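Local coordinates for protein acyl-CoA dehydrogenase FadE3 (Mycobacterium smegmatis, PDB 4IV6) that belongs to the acyl-CoA dehydrogenase family of flavoproteins and carries dihydroflavine-adenine dinucleotide bound in a four-chain assembly, at residues B[113-117]-B[118-122]. Sequence-based numbering, arbitrary orientation.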
loop_
_atom_site.group_PDB
_atom_site.type_symbol
_atom_site.label_atom_id
_atom_site.label_comp_id
_atom_site.label_asym_id
_atom_site.label_seq_id
_atom_site.Cartn_x
_atom_site.Cartn_y
_atom_site.Cartn_z
ATOM N N PRO B 113 -15.291 -40.488 18.523
ATOM C CA PRO B 113 -15.661 -40.288 19.929
ATOM C C PRO B 113 -14.514 -39.807 20.833
ATOM O O PRO B 113 -14.711 -38.892 21.628
ATOM C CB PRO B 113 -16.206 -41.672 20.355
ATOM C CG PRO B 113 -16.723 -42.263 19.081
ATOM C CD PRO B 113 -15.663 -41.841 18.065
ATOM N N ARG B 114 -13.318 -40.372 20.687
ATOM C CA ARG B 114 -12.185 -39.918 21.471
ATOM C C ARG B 114 -11.613 -38.600 20.955
ATOM O O ARG B 114 -11.028 -37.839 21.716
ATOM C CB ARG B 114 -11.090 -40.961 21.505
ATOM C CG ARG B 114 -11.404 -42.175 22.356
ATOM C CD ARG B 114 -10.240 -43.138 22.250
ATOM N NE ARG B 114 -10.174 -43.726 20.909
ATOM C CZ ARG B 114 -9.056 -44.119 20.300
ATOM N NH1 ARG B 114 -9.119 -44.668 19.077
ATOM N NH2 ARG B 114 -7.875 -43.960 20.893
ATOM N N MET B 115 -11.793 -38.316 19.677
ATOM C CA MET B 115 -11.417 -36.996 19.151
ATOM C C MET B 115 -12.276 -35.877 19.736
ATOM O O MET B 115 -11.777 -34.814 20.066
ATOM C CB MET B 115 -11.477 -36.975 17.632
ATOM C CG MET B 115 -10.313 -37.724 17.009
ATOM S SD MET B 115 -10.408 -37.843 15.219
ATOM C CE MET B 115 -10.198 -36.119 14.783
ATOM N N ALA B 116 -13.568 -36.119 19.879
ATOM C CA ALA B 116 -14.483 -35.077 20.365
ATOM C C ALA B 116 -14.150 -34.596 21.760
ATOM O O ALA B 116 -14.402 -33.444 22.077
ATOM C CB ALA B 116 -15.914 -35.558 20.291
ATOM N N THR B 117 -13.586 -35.474 22.590
ATOM C CA THR B 117 -13.197 -35.127 23.956
ATOM C C THR B 117 -11.782 -34.605 24.069
ATOM O O THR B 117 -11.366 -34.128 25.124
ATOM C CB THR B 117 -13.271 -36.352 24.882
ATOM O OG1 THR B 117 -12.368 -37.364 24.421
ATOM C CG2 THR B 117 -14.685 -36.890 24.920
ATOM N N GLY B 118 -11.031 -34.694 22.980
ATOM C CA GLY B 118 -9.628 -34.383 23.020
ATOM C C GLY B 118 -8.763 -35.519 23.544
ATOM O O GLY B 118 -7.571 -35.359 23.573
ATOM N N GLU B 119 -9.348 -36.655 23.942
ATOM C CA GLU B 119 -8.565 -37.793 24.442
ATOM C C GLU B 119 -7.616 -38.253 23.343
ATOM O O GLU B 119 -6.471 -38.566 23.619
ATOM C CB GLU B 119 -9.462 -38.958 24.863
ATOM C CG GLU B 119 -8.684 -40.118 25.477
ATOM C CD GLU B 119 -9.536 -41.348 25.756
ATOM O OE1 GLU B 119 -10.743 -41.226 26.079
ATOM O OE2 GLU B 119 -8.976 -42.455 25.651
ATOM N N LEU B 120 -8.117 -38.275 22.103
ATOM C CA LEU B 120 -7.274 -38.436 20.934
ATOM C C LEU B 120 -7.260 -37.150 20.127
ATOM O O LEU B 120 -8.307 -36.634 19.792
ATOM C CB LEU B 120 -7.794 -39.565 20.070
ATOM C CG LEU B 120 -7.127 -39.743 18.705
ATOM C CD1 LEU B 120 -5.681 -40.130 18.854
ATOM C CD2 LEU B 120 -7.880 -40.810 17.937
ATOM N N ARG B 121 -6.073 -36.676 19.780
ATOM C CA ARG B 121 -5.901 -35.541 18.899
ATOM C C ARG B 121 -5.325 -35.943 17.543
ATOM O O ARG B 121 -4.531 -36.899 17.437
ATOM C CB ARG B 121 -4.984 -34.544 19.569
ATOM C CG ARG B 121 -5.711 -33.757 20.651
ATOM C CD ARG B 121 -4.762 -32.899 21.432
ATOM N NE ARG B 121 -4.215 -31.838 20.625
ATOM C CZ ARG B 121 -3.218 -31.061 21.022
ATOM N NH1 ARG B 121 -2.691 -31.218 22.237
ATOM N NH2 ARG B 121 -2.774 -30.109 20.218
ATOM N N ALA B 122 -5.735 -35.216 16.505
ATOM C CA ALA B 122 -5.293 -35.478 15.149
ATOM C C ALA B 122 -4.715 -34.233 14.526
ATOM O O ALA B 122 -5.067 -33.096 14.883
ATOM C CB ALA B 122 -6.440 -36.023 14.297
HETATM O O HOH W 1 -7.240 -43.143 23.980
#
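Leu120 N donates to Arg114 O at 3.0 Å. This bond is almost straight, 176° at the hydrogen. The hydroxyl Thr117 OG1 donates to the same Arg114 O at 3.1 Å. The two donors reach this oxygen from opposite faces of the carbonyl plane. The chi1 of Thr117, 61°, places OG1 between its own N and carbonyl carbon, turned back toward the last helical turn. The buried side of the turn is tightly packed. Met115 CG lies 4.0 Å from Leu120 CD2, and the methyl Met115 CE sits 3.8 Å from Ala122 CB. The CA-H of Met115 also points at Leu120 O. Val95 and Leu99 of helix 83-102 continue this apolar layer around Met115.

Gly118 is the positive-phi glycine that follows the C-terminus of helix 105-116. It takes the chain out of the helix, and its N donates to Met115 O. The link leads on to strand 122-125, from the helical N-terminal domain into the middle, beta domain of the acyl-CoA dehydrogenase fold.

The other side is looser and faces solvent. Arg114 and Glu119 are not in direct ionic contact: Arg114 NE and Glu119 OE2 stay 5.1 Å apart. The guanidinium and carboxylate planes are 70° apart. A water bridges Arg114 NH2 and Glu119 OE2, lying at the guanidinium edge. Leu120 CD2 lies over one guanidinium face, toward its rim, while Arg114 NH1 is hydrogen-bonded to Lys110 O, one turn earlier in the helix.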